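Local coordinates for cytolethal distending toxin protein C (Haemophilus ducreyi, PDB 1SR4) that serves as a ricin-like lectin subunit of a three-chain bacterial genotoxin and probably binds carbohydrate on the target cell surface, at residues Lys54-Leu59 with Lys108-Gly113. Numbering follows the deposited sequence.
Sequences KEYEKL and KDALLG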
loop_
_atom_site.group_PDB
_atom_site.type_symbol
_atom_site.label_atom_id
_atom_site.label_comp_id
_atom_site.label_asym_id
_atom_site.label_seq_id
_atom_site.Cartn_x
_atom_site.Cartn_y
_atom_site.Cartn_z
ATOM N N LYS C 54 -20.988 -12.386 12.479
ATOM C CA LYS C 54 -20.594 -11.891 13.795
ATOM C C LYS C 54 -20.452 -12.945 14.891
ATOM O O LYS C 54 -20.353 -12.604 16.066
ATOM C CB LYS C 54 -21.593 -10.819 14.253
ATOM C CG LYS C 54 -21.687 -9.618 13.315
ATOM C CD LYS C 54 -20.348 -8.893 13.219
ATOM C CE LYS C 54 -20.310 -7.943 12.036
ATOM N NZ LYS C 54 -21.512 -7.067 11.999
ATOM N N GLU C 55 -20.404 -14.218 14.526
ATOM C CA GLU C 55 -20.313 -15.252 15.545
ATOM C C GLU C 55 -18.943 -15.494 16.157
ATOM O O GLU C 55 -18.829 -16.264 17.109
ATOM C CB GLU C 55 -20.846 -16.579 15.002
ATOM C CG GLU C 55 -20.034 -17.147 13.863
ATOM C CD GLU C 55 -20.488 -16.633 12.511
ATOM O OE1 GLU C 55 -20.679 -15.413 12.363
ATOM O OE2 GLU C 55 -20.650 -17.460 11.592
ATOM N N TYR C 56 -17.906 -14.838 15.640
ATOM C CA TYR C 56 -16.553 -15.051 16.154
ATOM C C TYR C 56 -15.944 -13.790 16.763
ATOM O O TYR C 56 -14.717 -13.636 16.787
ATOM C CB TYR C 56 -15.633 -15.555 15.024
ATOM C CG TYR C 56 -16.160 -16.762 14.268
ATOM C CD1 TYR C 56 -16.299 -17.996 14.894
ATOM C CD2 TYR C 56 -16.549 -16.656 12.937
ATOM C CE1 TYR C 56 -16.822 -19.106 14.214
ATOM C CE2 TYR C 56 -17.074 -17.760 12.242
ATOM C CZ TYR C 56 -17.212 -18.979 12.887
ATOM O OH TYR C 56 -17.773 -20.053 12.224
ATOM N N GLU C 57 -16.772 -12.891 17.272
ATOM C CA GLU C 57 -16.217 -11.666 17.826
ATOM C C GLU C 57 -15.460 -11.810 19.143
ATOM O O GLU C 57 -14.552 -11.030 19.411
ATOM C CB GLU C 57 -17.302 -10.601 17.989
ATOM C CG GLU C 57 -17.859 -10.128 16.662
ATOM C CD GLU C 57 -16.779 -9.557 15.744
ATOM O OE1 GLU C 57 -16.216 -8.505 16.099
ATOM O OE2 GLU C 57 -16.496 -10.161 14.675
ATOM N N LYS C 58 -15.795 -12.812 19.948
ATOM C CA LYS C 58 -15.125 -12.938 21.235
ATOM C C LYS C 58 -13.611 -13.127 21.167
ATOM O O LYS C 58 -12.888 -12.568 21.983
ATOM C CB LYS C 58 -15.765 -14.053 22.073
ATOM C CG LYS C 58 -15.256 -15.463 21.821
ATOM C CD LYS C 58 -15.508 -16.338 23.057
ATOM C CE LYS C 58 -14.896 -17.734 22.924
ATOM N NZ LYS C 58 -15.527 -18.541 21.838
ATOM N N LEU C 59 -13.126 -13.884 20.187
ATOM C CA LEU C 59 -11.688 -14.108 20.057
ATOM C C LEU C 59 -11.050 -13.375 18.876
ATOM O O LEU C 59 -9.919 -13.682 18.495
ATOM C CB LEU C 59 -11.415 -15.613 19.937
ATOM C CG LEU C 59 -11.977 -16.451 21.099
ATOM C CD1 LEU C 59 -11.717 -17.934 20.860
ATOM C CD2 LEU C 59 -11.332 -15.998 22.406
ATOM N N LYS C 108 -4.793 -16.222 12.681
ATOM C CA LYS C 108 -5.436 -17.119 13.631
ATOM C C LYS C 108 -6.714 -17.667 13.025
ATOM O O LYS C 108 -7.230 -17.110 12.046
ATOM C CB LYS C 108 -5.773 -16.374 14.936
ATOM C CG LYS C 108 -4.558 -15.760 15.609
ATOM C CD LYS C 108 -4.731 -15.651 17.112
ATOM C CE LYS C 108 -5.342 -14.335 17.524
ATOM N NZ LYS C 108 -5.405 -14.235 19.019
ATOM N N ASP C 109 -7.210 -18.778 13.576
ATOM C CA ASP C 109 -8.482 -19.315 13.113
ATOM C C ASP C 109 -9.509 -18.551 13.963
ATOM O O ASP C 109 -9.230 -18.173 15.112
ATOM C CB ASP C 109 -8.574 -20.838 13.330
ATOM C CG ASP C 109 -8.597 -21.232 14.797
ATOM O OD1 ASP C 109 -7.632 -20.907 15.528
ATOM O OD2 ASP C 109 -9.590 -21.872 15.216
ATOM N N ALA C 110 -10.675 -18.283 13.390
ATOM C CA ALA C 110 -11.699 -17.533 14.093
ATOM C C ALA C 110 -12.341 -18.302 15.229
ATOM O O ALA C 110 -12.693 -17.719 16.247
ATOM C CB ALA C 110 -12.779 -17.068 13.110
ATOM N N LEU C 111 -12.494 -19.607 15.056
ATOM C CA LEU C 111 -13.148 -20.425 16.070
ATOM C C LEU C 111 -12.383 -20.615 17.381
ATOM O O LEU C 111 -12.938 -20.387 18.456
ATOM C CB LEU C 111 -13.485 -21.808 15.508
ATOM C CG LEU C 111 -14.216 -22.720 16.508
ATOM C CD1 LEU C 111 -15.661 -22.239 16.667
ATOM C CD2 LEU C 111 -14.209 -24.144 16.024
ATOM N N LEU C 112 -11.113 -21.010 17.290
ATOM C CA LEU C 112 -10.312 -21.297 18.479
ATOM C C LEU C 112 -9.335 -20.224 18.919
ATOM O O LEU C 112 -8.861 -20.246 20.066
ATOM C CB LEU C 112 -9.527 -22.595 18.259
ATOM C CG LEU C 112 -10.339 -23.849 17.921
ATOM C CD1 LEU C 112 -9.400 -24.963 17.461
ATOM C CD2 LEU C 112 -11.137 -24.288 19.134
ATOM N N GLY C 113 -9.013 -19.299 18.017
ATOM C CA GLY C 113 -8.061 -18.269 18.369
ATOM C C GLY C 113 -6.641 -18.817 18.389
ATOM O O GLY C 113 -5.772 -18.255 19.051
HETATM O O HOH W 1 -14.717 -18.520 18.580
HETATM O O HOH W 2 -9.268 -15.524 16.229
HETATM O O HOH W 3 -7.989 -14.644 19.912
#
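Two loops of the ricin-like beta-trefoil domain meet here: 54-59, which leads from strand 46-50 to strand 64-69, and the turn that follows strand 105-109. No direct hydrogen bond joins them; apolar packing and bridging waters do. Tyr56, third residue of a type I turn from Lys54 to Glu57, carries its CG anti to the carbonyl carbon (chi1 -52°), which lays the ring against Ala110. The methyl CB of Ala110 sits over one face in a CH-pi contact, 4.0 Å from the Tyr56 ring centroid and 28° off the ring normal, and it lies nearest the root of the ring, at Tyr56 CG (3.6 Å). On the opposite face Glu55 CG lies 3.4 Å above the Tyr56 ring plane, over its centre, so two aliphatic groups hold the ring. Leu111 crosses the tyrosine obliquely and brings its CD1 to Tyr56 CE1. The phenol OH is tied to Asp91 and Thr90, so the ring is gripped at its far end too. Leu59 CD1 rests on the carbonyl oxygens of Leu111 (3.6 Å) and Leu112. That turn is braced internally: Gly113 N donates to Asp109 O, while Asp109 OD2 accepts from Leu112 N at 2.7 Å, an Asx motif in which the donor comes from above the carboxylate plane. Gly113 takes a positive phi (75°), a conformation that favours glycine, and its N lies 4.2 Å from Leu59 CD1. Three waters bridge the segments. One water donates to both Leu59 O and Asp109 O; another donates to Leu59 O and accepts from Lys108 NZ, whose charge also meets Asp61 in a salt bridge. A third donates to Leu111 O at 2.6 Å and takes a weak bond from Lys58 NZ at 3.4 Å.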